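Local atomic coordinates of uncharacterized protein (Bacteroides ovatus CL02T12C04, PDB entry 6PTM), a protein that probably hydrolyses carrageenan oligosaccharides from the chain end, as an exo-acting enzyme of glycoside hydrolase family GH42. Residues K570-N575 and T620-K625; I615-T620 and N645-T650; S401-D406 and E578-V583. One frame throughout, in Å; residues are numbered along the deposited sequence.

Contact 1. Residues K570-N575 and T620-K625. With EDO (1,2-ethanediol), chain C.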
ATOM      1  N   LYS A 570      11.415  15.640   6.195  1.00 15.99           N
ATOM      2  CA  LYS A 570      12.021  15.789   4.853  1.00 15.71           C
ATOM      3  C   LYS A 570      13.371  16.500   4.962  1.00 15.21           C
ATOM      4  O   LYS A 570      14.170  16.297   4.061  1.00 15.55           O
ATOM      5  CB  LYS A 570      11.079  16.587   3.948  1.00 15.65           C
ATOM      6  CG  LYS A 570       9.817  15.824   3.536  1.00 16.92           C
ATOM      7  CD  LYS A 570       8.808  16.649   2.725  1.00 16.49           C
ATOM      8  CE  LYS A 570       8.043  17.599   3.618  1.00 18.10           C
ATOM      9  NZ  LYS A 570       7.143  18.511   2.868  1.00 19.37           N
ATOM     10  N   ALA A 571      13.594  17.343   5.971  1.00 15.52           N
ATOM     11  CA  ALA A 571      14.920  17.971   6.223  1.00 14.97           C
ATOM     12  C   ALA A 571      16.030  16.905   6.265  1.00 15.14           C
ATOM     13  O   ALA A 571      17.081  17.127   5.671  1.00 16.84           O
ATOM     14  CB  ALA A 571      14.884  18.774   7.515  1.00 15.12           C
ATOM     15  N   SER A 572      15.822  15.782   6.958  1.00 15.78           N
ATOM     16  CA  SER A 572      16.819  14.679   7.037  1.00 14.38           C
ATOM     17  C   SER A 572      16.735  13.761   5.820  1.00 14.36           C
ATOM     18  O   SER A 572      17.809  13.344   5.389  1.00 15.34           O
ATOM     19  CB  SER A 572      16.715  13.890   8.323  1.00 14.12           C
ATOM     20  OG  SER A 572      17.225  14.620   9.429  1.00 13.30           O
ATOM     21  N   SER A 573      15.548  13.417   5.283  1.00 14.10           N
ATOM     22  CA  SER A 573      15.454  12.424   4.173  1.00 14.20           C
ATOM     23  C   SER A 573      16.062  12.996   2.900  1.00 13.79           C
ATOM     24  O   SER A 573      16.683  12.227   2.133  1.00 14.61           O
ATOM     25  CB  SER A 573      14.041  11.920   3.954  1.00 14.60           C
ATOM     26  OG  SER A 573      13.148  12.992   3.734  1.00 15.30           O
ATOM     27  N   ILE A 574      15.863  14.294   2.625  1.00 14.24           N
ATOM     28  CA  ILE A 574      16.413  14.914   1.390  1.00 13.48           C
ATOM     29  C   ILE A 574      17.946  15.018   1.500  1.00 13.55           C
ATOM     30  O   ILE A 574      18.601  14.739   0.504  1.00 14.88           O
ATOM     31  CB  ILE A 574      15.718  16.251   1.087  1.00 14.59           C
ATOM     32  CG1 ILE A 574      14.230  16.045   0.742  1.00 13.50           C
ATOM     33  CG2 ILE A 574      16.472  16.967  -0.030  1.00 15.76           C
ATOM     34  CD1 ILE A 574      13.434  17.361   0.585  1.00 13.90           C
ATOM     35  N   ASN A 575      18.496  15.408   2.655  1.00 14.56           N
ATOM     36  CA  ASN A 575      19.948  15.710   2.812  1.00 15.05           C
ATOM     37  C   ASN A 575      20.760  14.420   3.029  1.00 16.42           C
ATOM     38  O   ASN A 575      21.927  14.407   2.658  1.00 19.23           O
ATOM     39  CB  ASN A 575      20.227  16.672   3.967  1.00 15.53           C
ATOM     40  CG  ASN A 575      19.917  18.111   3.628  1.00 14.69           C
ATOM     41  OD1 ASN A 575      20.578  18.653   2.752  1.00 15.22           O
ATOM     42  ND2 ASN A 575      18.942  18.721   4.320  1.00 14.29           N
ATOM     43  N   THR A 620      18.176  11.926  13.299  1.00 16.53           N
ATOM     44  CA  THR A 620      17.522  13.016  12.541  1.00 17.01           C
ATOM     45  C   THR A 620      18.301  14.306  12.799  1.00 17.94           C
ATOM     46  O   THR A 620      17.775  15.239  13.411  1.00 17.36           O
ATOM     47  CB  THR A 620      16.028  13.030  12.900  1.00 17.37           C
ATOM     48  OG1 THR A 620      15.496  11.708  12.695  1.00 18.78           O
ATOM     49  CG2 THR A 620      15.245  14.027  12.078  1.00 18.07           C
ATOM     50  N   PRO A 621      19.566  14.411  12.323  1.00 19.81           N
ATOM     51  CA  PRO A 621      20.427  15.548  12.654  1.00 19.96           C
ATOM     52  C   PRO A 621      19.949  16.833  11.969  1.00 19.50           C
ATOM     53  O   PRO A 621      20.131  17.865  12.560  1.00 19.36           O
ATOM     54  CB  PRO A 621      21.809  15.143  12.125  1.00 20.67           C
ATOM     55  CG  PRO A 621      21.508  14.214  10.976  1.00 20.33           C
ATOM     56  CD  PRO A 621      20.235  13.496  11.386  1.00 20.22           C
ATOM     57  N   TYR A 622      19.365  16.726  10.771  1.00 20.24           N
ATOM     58  CA  TYR A 622      18.714  17.849  10.047  1.00 19.26           C
ATOM     59  C   TYR A 622      17.236  17.976  10.436  1.00 19.94           C
ATOM     60  O   TYR A 622      16.470  16.981  10.393  1.00 18.02           O
ATOM     61  CB  TYR A 622      18.756  17.646   8.536  1.00 19.06           C
ATOM     62  CG  TYR A 622      20.114  17.502   7.909  1.00 18.13           C
ATOM     63  CD1 TYR A 622      20.705  18.582   7.290  1.00 17.00           C
ATOM     64  CD2 TYR A 622      20.727  16.255   7.768  1.00 18.04           C
ATOM     65  CE1 TYR A 622      21.908  18.461   6.622  1.00 17.84           C
ATOM     66  CE2 TYR A 622      21.936  16.108   7.108  1.00 18.21           C
ATOM     67  CZ  TYR A 622      22.545  17.228   6.563  1.00 19.20           C
ATOM     68  OH  TYR A 622      23.700  17.139   5.848  1.00 19.84           O
ATOM     69  N   ALA A 623      16.812  19.176  10.840  1.00 18.78           N
ATOM     70  CA  ALA A 623      15.389  19.461  11.088  1.00 18.74           C
ATOM     71  C   ALA A 623      15.096  20.879  10.636  1.00 18.74           C
ATOM     72  O   ALA A 623      15.982  21.737  10.744  1.00 19.18           O
ATOM     73  CB  ALA A 623      15.034  19.264  12.533  1.00 20.19           C
ATOM     74  N   PHE A 624      13.878  21.112  10.158  1.00 18.18           N
ATOM     75  CA  PHE A 624      13.342  22.484   9.965  1.00 17.33           C
ATOM     76  C   PHE A 624      13.299  23.122  11.355  1.00 18.21           C
ATOM     77  O   PHE A 624      12.936  22.419  12.348  1.00 14.92           O
ATOM     78  CB  PHE A 624      11.974  22.453   9.276  1.00 17.47           C
ATOM     79  CG  PHE A 624      11.990  21.888   7.874  1.00 17.29           C
ATOM     80  CD1 PHE A 624      12.533  22.614   6.836  1.00 17.61           C
ATOM     81  CD2 PHE A 624      11.507  20.617   7.602  1.00 17.64           C
ATOM     82  CE1 PHE A 624      12.587  22.086   5.551  1.00 18.12           C
ATOM     83  CE2 PHE A 624      11.537  20.097   6.312  1.00 17.45           C
ATOM     84  CZ  PHE A 624      12.078  20.834   5.285  1.00 16.92           C
ATOM     85  N   LYS A 625      13.589  24.418  11.446  1.00 20.90           N
ATOM     86  CA  LYS A 625      13.298  25.141  12.714  1.00 23.79           C
ATOM     87  C   LYS A 625      11.836  24.855  13.117  1.00 22.00           C
ATOM     88  O   LYS A 625      11.567  24.615  14.302  1.00 21.99           O
ATOM     89  CB  LYS A 625      13.637  26.636  12.609  1.00 25.94           C
ATOM     90  CG  LYS A 625      13.709  27.371  13.957  1.00 28.53           C
ATOM     91  CD  LYS A 625      14.192  28.834  13.906  1.00 30.19           C
TER
HETATM   92  C1  EDO C 802       9.368  20.069   0.542  1.00 23.73           C
HETATM   93  O1  EDO C 802       8.093  20.362   1.036  1.00 22.65           O
HETATM   94  C2  EDO C 802      10.355  20.058   1.666  1.00 24.97           C
HETATM   95  O2  EDO C 802      10.661  21.336   2.183  1.00 26.16           O
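Two aromatic rings of the 620-625 loop receive the side of helix 570-575 in different ways. Over one face of Tyr-622 sits Asn-575, with CB 3.5 Å from the ring centroid and almost straight above it. The Asn-575 amide follows on over the CD1-CE1 side, its plane only 16° from that of the ring, so the two flat groups are stacked. Ser-572 OG lies instead at the tyrosine's edge. Phe-624 takes the methyl of Ala-571 over one face, displaced toward the rim, with CB 4.0 Å from the ring centroid in a CH-pi contact. Lys-570 CB comes up to the edge of this second ring. Ala-571 CB also rests on the loop backbone, 3.7 Å from Ala-623 CA.

Both segments follow neighbouring strands, 564-567 and 614-617, of the five-stranded parallel sheet. The contact therefore joins two connections at the carboxy ends of strands in an alpha/beta domain whose strand order, 2-1-3-4-5, is flavodoxin-like, and Phe-624 takes the N-cap position of helix 625-636.

The polar bond across the contact runs from Ser-572 OG to Tyr-622 O, 2.7 Å. With chi1 at -74°, OG stands opposite the serine's own carbonyl carbon, and it meets a lone pair of Tyr-622 O in the carbonyl plane. The Thr-620 methyl CG2 packs against the same hydroxyl, 3.4 Å from Ser-572 OG. Rotation of the Asn-575 amide is fixed by two backbone acceptors of ND2: Ala-571 O at 2.8 Å, one turn back in the helix, and Glu-652 O.

Lys-570 bends at chi3 to carry NZ within 2.8 Å of O1 of an ethanediol (chain C), which also bonds Asp-369, while Asp-410 forms a salt bridge with the ammonium. The diol's O2 approaches Phe-624 CZ obliquely, at 3.4 Å.

Contact 2. Residues I615-T620 and N645-T650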
ATOM      1  N   ILE A 615       7.033  10.656  21.494  1.00 17.11           N
ATOM      2  CA  ILE A 615       7.726  10.776  20.187  1.00 17.95           C
ATOM      3  C   ILE A 615       9.174  10.313  20.384  1.00 17.62           C
ATOM      4  O   ILE A 615       9.860  10.761  21.343  1.00 16.08           O
ATOM      5  CB  ILE A 615       7.588  12.219  19.666  1.00 17.64           C
ATOM      6  CG1 ILE A 615       6.118  12.555  19.372  1.00 17.45           C
ATOM      7  CG2 ILE A 615       8.510  12.478  18.478  1.00 17.68           C
ATOM      8  CD1 ILE A 615       5.868  14.038  19.052  1.00 17.44           C
ATOM      9  N   VAL A 616       9.665   9.492  19.463  1.00 16.94           N
ATOM     10  CA  VAL A 616      11.090   9.090  19.467  1.00 16.91           C
ATOM     11  C   VAL A 616      11.754   9.830  18.313  1.00 16.93           C
ATOM     12  O   VAL A 616      11.145   9.924  17.251  1.00 17.19           O
ATOM     13  CB  VAL A 616      11.276   7.562  19.439  1.00 19.05           C
ATOM     14  CG1 VAL A 616      10.511   6.908  20.569  1.00 20.96           C
ATOM     15  CG2 VAL A 616      10.896   6.934  18.118  1.00 19.99           C
ATOM     16  N   VAL A 617      12.929  10.404  18.562  1.00 17.54           N
ATOM     17  CA  VAL A 617      13.709  11.150  17.542  1.00 18.35           C
ATOM     18  C   VAL A 617      15.072  10.475  17.430  1.00 17.57           C
ATOM     19  O   VAL A 617      15.866  10.521  18.400  1.00 17.84           O
ATOM     20  CB  VAL A 617      13.825  12.654  17.845  1.00 19.01           C
ATOM     21  CG1 VAL A 617      14.568  13.348  16.706  1.00 20.34           C
ATOM     22  CG2 VAL A 617      12.472  13.298  18.088  1.00 20.59           C
ATOM     23  N   TYR A 618      15.292   9.816  16.299  1.00 17.86           N
ATOM     24  CA  TYR A 618      16.437   8.911  16.061  1.00 18.60           C
ATOM     25  C   TYR A 618      17.129   9.322  14.779  1.00 19.23           C
ATOM     26  O   TYR A 618      16.426   9.395  13.736  1.00 17.31           O
ATOM     27  CB  TYR A 618      15.980   7.454  15.958  1.00 18.44           C
ATOM     28  CG  TYR A 618      17.059   6.442  15.703  1.00 17.72           C
ATOM     29  CD1 TYR A 618      18.007   6.127  16.663  1.00 17.89           C
ATOM     30  CD2 TYR A 618      17.115   5.774  14.496  1.00 18.35           C
ATOM     31  CE1 TYR A 618      18.986   5.173  16.418  1.00 18.42           C
ATOM     32  CE2 TYR A 618      18.081   4.822  14.231  1.00 17.82           C
ATOM     33  CZ  TYR A 618      18.991   4.492  15.215  1.00 17.87           C
ATOM     34  OH  TYR A 618      19.911   3.543  14.925  1.00 18.66           O
ATOM     35  N   LYS A 619      18.448   9.561  14.881  1.00 16.33           N
ATOM     36  CA  LYS A 619      19.355   9.848  13.744  1.00 17.90           C
ATOM     37  C   LYS A 619      18.685  10.822  12.760  1.00 17.13           C
ATOM     38  O   LYS A 619      18.705  10.587  11.532  1.00 16.81           O
ATOM     39  CB  LYS A 619      19.766   8.523  13.103  1.00 21.25           C
ATOM     40  CG  LYS A 619      20.731   7.673  13.930  1.00 24.74           C
ATOM     41  CD  LYS A 619      21.571   6.752  13.039  1.00 29.49           C
ATOM     42  CE  LYS A 619      23.002   6.605  13.500  1.00 35.70           C
ATOM     43  NZ  LYS A 619      23.004   5.863  14.767  1.00 39.65           N
ATOM     44  N   THR A 620      18.176  11.926  13.299  1.00 16.53           N
ATOM     45  CA  THR A 620      17.522  13.016  12.541  1.00 17.01           C
ATOM     46  C   THR A 620      18.301  14.306  12.799  1.00 17.94           C
ATOM     47  O   THR A 620      17.775  15.239  13.411  1.00 17.36           O
ATOM     48  CB  THR A 620      16.028  13.030  12.900  1.00 17.37           C
ATOM     49  OG1 THR A 620      15.496  11.708  12.695  1.00 18.78           O
ATOM     50  CG2 THR A 620      15.245  14.027  12.078  1.00 18.07           C
ATOM     51  N   ASN A 645      21.667  11.453  20.729  1.00 25.77           N
ATOM     52  CA  ASN A 645      22.681  12.538  20.842  1.00 27.49           C
ATOM     53  C   ASN A 645      22.894  13.187  19.469  1.00 28.62           C
ATOM     54  O   ASN A 645      23.386  14.299  19.429  1.00 34.25           O
ATOM     55  CB  ASN A 645      23.985  12.015  21.452  1.00 29.03           C
ATOM     56  CG  ASN A 645      23.817  11.670  22.914  1.00 30.71           C
ATOM     57  OD1 ASN A 645      24.051  10.532  23.310  1.00 39.14           O
ATOM     58  ND2 ASN A 645      23.345  12.619  23.700  1.00 29.60           N
ATOM     59  N   GLU A 646      22.464  12.545  18.391  1.00 29.62           N
ATOM     60  CA  GLU A 646      22.810  12.970  17.019  1.00 30.86           C
ATOM     61  C   GLU A 646      21.700  13.845  16.414  1.00 29.13           C
ATOM     62  O   GLU A 646      21.986  14.500  15.421  1.00 32.25           O
ATOM     63  CB  GLU A 646      23.023  11.761  16.107  1.00 36.73           C
ATOM     64  CG  GLU A 646      23.888  10.654  16.685  1.00 43.03           C
ATOM     65  CD  GLU A 646      24.013   9.502  15.702  1.00 45.27           C
ATOM     66  OE1 GLU A 646      24.259   9.780  14.529  1.00 54.10           O
ATOM     67  OE2 GLU A 646      23.801   8.344  16.086  1.00 45.17           O
ATOM     68  N   SER A 647      20.494  13.911  16.982  1.00 23.56           N
ATOM     69  CA  SER A 647      19.334  14.506  16.272  1.00 20.59           C
ATOM     70  C   SER A 647      19.190  16.023  16.500  1.00 22.38           C
ATOM     71  O   SER A 647      19.667  16.559  17.513  1.00 21.42           O
ATOM     72  CB  SER A 647      18.109  13.741  16.611  1.00 17.95           C
ATOM     73  OG  SER A 647      18.222  12.446  16.057  1.00 16.99           O
ATOM     74  N   PHE A 648      18.532  16.718  15.570  1.00 20.49           N
ATOM     75  CA  PHE A 648      18.143  18.140  15.733  1.00 20.49           C
ATOM     76  C   PHE A 648      19.372  19.016  16.003  1.00 22.13           C
ATOM     77  O   PHE A 648      19.257  19.888  16.822  1.00 21.51           O
ATOM     78  CB  PHE A 648      17.129  18.253  16.876  1.00 20.62           C
ATOM     79  CG  PHE A 648      15.747  17.727  16.565  1.00 20.21           C
ATOM     80  CD1 PHE A 648      15.455  17.078  15.370  1.00 18.04           C
ATOM     81  CD2 PHE A 648      14.722  17.899  17.482  1.00 19.95           C
ATOM     82  CE1 PHE A 648      14.165  16.637  15.102  1.00 18.89           C
ATOM     83  CE2 PHE A 648      13.435  17.462  17.204  1.00 20.63           C
ATOM     84  CZ  PHE A 648      13.150  16.854  16.007  1.00 19.01           C
ATOM     85  N   LYS A 649      20.464  18.835  15.263  1.00 23.87           N
ATOM     86  CA  LYS A 649      21.730  19.622  15.389  1.00 24.67           C
ATOM     87  C   LYS A 649      21.765  20.770  14.385  1.00 24.13           C
ATOM     88  O   LYS A 649      22.310  21.807  14.731  1.00 23.49           O
ATOM     89  CB  LYS A 649      22.956  18.768  15.071  1.00 27.38           C
ATOM     90  CG  LYS A 649      23.147  17.574  15.985  1.00 32.37           C
ATOM     91  CD  LYS A 649      23.088  17.955  17.440  1.00 32.10           C
ATOM     92  CE  LYS A 649      23.826  16.961  18.307  1.00 35.43           C
ATOM     93  NZ  LYS A 649      23.404  17.084  19.719  1.00 38.03           N
ATOM     94  N   THR A 650      21.246  20.574  13.166  1.00 21.97           N
ATOM     95  CA  THR A 650      21.218  21.649  12.141  1.00 21.69           C
ATOM     96  C   THR A 650      19.836  21.830  11.505  1.00 24.04           C
ATOM     97  O   THR A 650      18.922  20.974  11.691  1.00 23.52           O
ATOM     98  CB  THR A 650      22.218  21.381  11.015  1.00 20.36           C
ATOM     99  OG1 THR A 650      21.706  20.327  10.196  1.00 22.03           O
ATOM    100  CG2 THR A 650      23.597  21.013  11.521  1.00 22.81           C
TER
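With chi1 at -67°, Ser-647 keeps OG beside its backbone N, which points the hydroxyl at the backbone of Thr-620; Val-617, with CG1 trans to its nitrogen (chi1 -177°), lays that methyl over the ring of Phe-648. The Thr-620 amide gives a nearly straight bond to Ser-647 OG, 2.8 Å. In return the Phe-648 amide reaches Thr-620 O at 2.7 Å, coming in tilted 35° from the carbonyl plane. Thr-620 is thus held at both its N-H and its C=O, and the same carbonyl oxygen lies at the edge of the Phe-648 ring. Val-617 CG1 stands 4.0 Å from the centroid of that ring, offset toward the rim, and touches Ser-647 CB at 3.6 Å.

At the margin, Lys-619 and Glu-646 run side by side. The lysine chain, bent in its last two torsions, brings NZ to the syn lone pair of Glu-646 OE2 in a salt bridge of 2.9 Å. Its CG covers the centre of the Tyr-618 ring. Asp-644 is the second shell, one carboxylate oxygen bonding Ser-647 OG and the other taking the Lys-619 amide.

Strand 614-617 runs between 564-567 and 640-643 in the parallel sheet, so the contact links the loops leaving two adjacent strands; Tyr-618, just past the end of strand 614-617, touches both helix 579-590 and helix 674-687.

Contact 3. Residues S401-D406 and E578-V583. With EDO (1,2-ethanediol), chain D.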
ATOM      1  N   SER A 401       9.531   4.729   1.610  1.00 15.11           N
ATOM      2  CA  SER A 401      10.129   3.711   2.522  1.00 15.11           C
ATOM      3  C   SER A 401      11.606   3.460   2.151  1.00 16.24           C
ATOM      4  O   SER A 401      12.342   3.035   3.041  1.00 19.31           O
ATOM      5  CB  SER A 401       9.315   2.425   2.572  1.00 15.31           C
ATOM      6  OG  SER A 401       9.142   1.858   1.278  1.00 15.05           O
ATOM      7  N   ASP A 402      12.023   3.701   0.904  1.00 16.17           N
ATOM      8  CA  ASP A 402      13.453   3.654   0.490  1.00 16.52           C
ATOM      9  C   ASP A 402      14.051   5.070   0.604  1.00 17.08           C
ATOM     10  O   ASP A 402      13.340   6.001   1.036  1.00 15.69           O
ATOM     11  CB  ASP A 402      13.650   3.003  -0.878  1.00 17.66           C
ATOM     12  CG  ASP A 402      13.488   1.476  -0.890  1.00 18.79           C
ATOM     13  OD1 ASP A 402      13.488   0.861   0.189  1.00 19.76           O
ATOM     14  OD2 ASP A 402      13.318   0.926  -1.983  1.00 18.44           O
ATOM     15  N   ASN A 403      15.345   5.215   0.283  1.00 17.44           N
ATOM     16  CA  ASN A 403      16.159   6.391   0.674  1.00 16.11           C
ATOM     17  C   ASN A 403      16.001   7.582  -0.278  1.00 16.72           C
ATOM     18  O   ASN A 403      16.305   8.705   0.176  1.00 18.92           O
ATOM     19  CB  ASN A 403      17.626   6.002   0.814  1.00 15.65           C
ATOM     20  CG  ASN A 403      17.855   5.069   1.983  1.00 15.09           C
ATOM     21  OD1 ASN A 403      17.392   5.343   3.089  1.00 19.98           O
ATOM     22  ND2 ASN A 403      18.480   3.935   1.755  1.00 13.24           N
ATOM     23  N   LYS A 404      15.564   7.372  -1.517  1.00 15.82           N
ATOM     24  CA  LYS A 404      15.572   8.408  -2.574  1.00 16.44           C
ATOM     25  C   LYS A 404      14.444   9.427  -2.338  1.00 15.94           C
ATOM     26  O   LYS A 404      13.302   9.009  -1.997  1.00 14.27           O
ATOM     27  CB  LYS A 404      15.524   7.740  -3.950  1.00 17.76           C
ATOM     28  CG  LYS A 404      16.701   6.785  -4.226  1.00 20.46           C
ATOM     29  CD  LYS A 404      16.719   6.187  -5.628  1.00 24.49           C
ATOM     30  N   ARG A 405      14.748  10.711  -2.555  1.00 15.89           N
ATOM     31  CA  ARG A 405      13.778  11.831  -2.404  1.00 15.59           C
ATOM     32  C   ARG A 405      13.853  12.779  -3.602  1.00 15.18           C
ATOM     33  O   ARG A 405      13.425  13.919  -3.437  1.00 16.84           O
ATOM     34  CB  ARG A 405      14.037  12.531  -1.062  1.00 15.25           C
ATOM     35  CG  ARG A 405      13.566  11.743   0.152  1.00 15.22           C
ATOM     36  CD  ARG A 405      12.066  11.436   0.113  1.00 15.28           C
ATOM     37  NE  ARG A 405      11.624  10.816   1.353  1.00 14.81           N
ATOM     38  CZ  ARG A 405      11.805   9.545   1.682  1.00 15.54           C
ATOM     39  NH1 ARG A 405      12.376   8.688   0.837  1.00 16.05           N
ATOM     40  NH2 ARG A 405      11.402   9.138   2.872  1.00 16.77           N
ATOM     41  N   ASP A 406      14.291  12.319  -4.787  1.00 14.65           N
ATOM     42  CA  ASP A 406      14.347  13.164  -5.999  1.00 13.62           C
ATOM     43  C   ASP A 406      13.093  13.000  -6.861  1.00 14.51           C
ATOM     44  O   ASP A 406      13.019  13.662  -7.895  1.00 15.85           O
ATOM     45  CB  ASP A 406      15.619  12.889  -6.798  1.00 14.35           C
ATOM     46  CG  ASP A 406      15.672  11.470  -7.332  1.00 13.60           C
ATOM     47  OD1 ASP A 406      15.633  10.534  -6.487  1.00 13.63           O
ATOM     48  OD2 ASP A 406      15.659  11.339  -8.557  1.00 13.39           O
ATOM     49  N   GLU A 578      20.926   7.862   3.326  1.00 17.36           N
ATOM     50  CA  GLU A 578      20.361   6.604   3.895  1.00 20.55           C
ATOM     51  C   GLU A 578      19.517   6.884   5.142  1.00 18.72           C
ATOM     52  O   GLU A 578      19.611   6.114   6.111  1.00 16.82           O
ATOM     53  CB  GLU A 578      21.522   5.650   4.204  1.00 22.52           C
ATOM     54  CG  GLU A 578      22.326   5.260   2.976  1.00 24.60           C
ATOM     55  CD  GLU A 578      23.398   4.226   3.288  1.00 29.01           C
ATOM     56  OE1 GLU A 578      24.083   4.392   4.284  1.00 29.97           O
ATOM     57  OE2 GLU A 578      23.525   3.269   2.536  1.00 33.21           O
ATOM     58  N   HIS A 579      18.656   7.906   5.105  1.00 16.91           N
ATOM     59  CA  HIS A 579      17.837   8.272   6.271  1.00 16.35           C
ATOM     60  C   HIS A 579      16.845   7.133   6.585  1.00 16.12           C
ATOM     61  O   HIS A 579      16.592   6.873   7.767  1.00 17.32           O
ATOM     62  CB  HIS A 579      17.109   9.590   6.047  1.00 15.59           C
ATOM     63  CG  HIS A 579      16.410   9.992   7.296  1.00 15.01           C
ATOM     64  ND1 HIS A 579      17.096  10.132   8.481  1.00 14.68           N
ATOM     65  CD2 HIS A 579      15.110  10.225   7.573  1.00 14.50           C
ATOM     66  CE1 HIS A 579      16.258  10.439   9.450  1.00 15.19           C
ATOM     67  NE2 HIS A 579      15.031  10.551   8.916  1.00 15.44           N
ATOM     68  N   MET A 580      16.274   6.503   5.560  1.00 15.12           N
ATOM     69  CA  MET A 580      15.202   5.509   5.765  1.00 14.81           C
ATOM     70  C   MET A 580      15.802   4.186   6.252  1.00 15.14           C
ATOM     71  O   MET A 580      15.075   3.465   6.945  1.00 15.88           O
ATOM     72  CB  MET A 580      14.388   5.328   4.492  1.00 14.82           C
ATOM     73  CG  MET A 580      13.559   6.588   4.145  1.00 16.12           C
ATOM     74  SD  MET A 580      12.657   7.304   5.551  1.00 16.70           S
ATOM     75  CE  MET A 580      11.445   6.003   5.798  1.00 18.71           C
ATOM     76  N   ASN A 581      17.097   3.924   6.038  1.00 15.73           N
ATOM     77  CA  ASN A 581      17.743   2.791   6.769  1.00 16.12           C
ATOM     78  C   ASN A 581      17.567   3.042   8.260  1.00 15.24           C
ATOM     79  O   ASN A 581      17.262   2.086   8.991  1.00 17.98           O
ATOM     80  CB  ASN A 581      19.233   2.638   6.481  1.00 16.81           C
ATOM     81  CG  ASN A 581      19.538   2.244   5.060  1.00 18.66           C
ATOM     82  OD1 ASN A 581      18.707   2.311   4.186  1.00 21.01           O
ATOM     83  ND2 ASN A 581      20.750   1.822   4.811  1.00 23.78           N
ATOM     84  N   ASP A 582      17.842   4.264   8.722  1.00 14.93           N
ATOM     85  CA  ASP A 582      17.767   4.622  10.157  1.00 14.34           C
ATOM     86  C   ASP A 582      16.302   4.555  10.629  1.00 14.21           C
ATOM     87  O   ASP A 582      15.982   4.041  11.751  1.00 14.27           O
ATOM     88  CB  ASP A 582      18.400   6.005  10.382  1.00 15.79           C
ATOM     89  CG  ASP A 582      19.884   6.020  10.076  1.00 16.45           C
ATOM     90  OD1 ASP A 582      20.497   4.981  10.288  1.00 17.18           O
ATOM     91  OD2 ASP A 582      20.386   7.053   9.575  1.00 16.98           O
ATOM     92  N   VAL A 583      15.395   5.112   9.849  1.00 14.69           N
ATOM     93  CA  VAL A 583      13.982   5.146  10.287  1.00 15.37           C
ATOM     94  C   VAL A 583      13.483   3.690  10.375  1.00 14.85           C
ATOM     95  O   VAL A 583      12.864   3.353  11.372  1.00 14.19           O
ATOM     96  CB  VAL A 583      13.106   5.995   9.353  1.00 16.09           C
ATOM     97  CG1 VAL A 583      11.658   5.792   9.715  1.00 16.79           C
ATOM     98  CG2 VAL A 583      13.483   7.466   9.396  1.00 15.85           C
TER
HETATM   99  C1  EDO D 803      15.272   0.901   4.228  1.00 32.71           C
HETATM  100  O1  EDO D 803      13.871   0.850   3.993  1.00 29.15           O
HETATM  101  C2  EDO D 803      15.999   1.494   3.111  1.00 32.01           C
HETATM  102  O2  EDO D 803      15.561   0.989   1.866  1.00 33.54           O
HETATM  103  O   HOH W   1      17.590   9.312   2.711  1.00 19.24           O
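The amino-terminal turn of helix 579-590, in the domain that follows the barrel, meets the loop after the short helix 398-401, which follows barrel strand 391-394, and Asn-403 carries much of that meeting. Its OD1 faces two N-H groups of the first turn: a weak bond from Met-580 N at 2.9 Å and a longer one from Asn-581 N at 3.3 Å, the latter on a lone pair. ND2 of the same amide reaches Asn-581 OD1 at 2.9 Å. This partner lies in the plane of the Asn-403 amide, yet the donor stands above the carbonyl plane of Asn-581, the two amide planes being 51° apart. With both ends engaged, the amide of Asn-403 can hardly flip. A water accepts from His-579 N and lies within hydrogen-bonding distance of Asn-403 O.

Beside this, Met-580 lies with CG 3.2 Å from Asp-402 O and CB 3.4 Å from Ser-401 O; the bend at chi2 then brings SD obliquely to the Arg-405 guanidinium, 3.5 Å from NH2. Arg-405 NH1 binds Asp-402 O and Lys-404 O, both near the guanidinium plane, while NH2 turns to Trp-400 O and Tyr-568 OH.

An ethanediol (chain D) spans Ser-401 O and the Asp-402 carboxylate. Glu-578 holds the N-cap position, while the Asn-403 carbonyl accepts first-turn N-H groups from outside the helix, as N-capping side chains do, joining barrel loop to alpha/beta domain, consistent with multidomain GH42 enzymes.

How the contacts relate
Contacts 1 and 2 lie 9 Å apart between centres and share Thr-620. The 620-625 loop continues along 645-650 through probable backbone bonds, Pro-621 O to Lys-649 N and Ala-623 N to Thr-650 O, each 2.9 Å. Contact 3, about 12 Å from contact 1 and 15 Å from contact 2, is joined to them by His-579: its CE1 lies 3.6 Å from Thr-620 OG1 and 3.7 Å from Ser-572 CB. Helices 570-575 and 579-590 are consecutive, so contacts 1 and 3 use neighbouring elements, the first helix meeting the 620-625 loop and the second the 401-406 loop. The two ethanediols, probably from the crystallisation liquor, give no evidence of a substrate site.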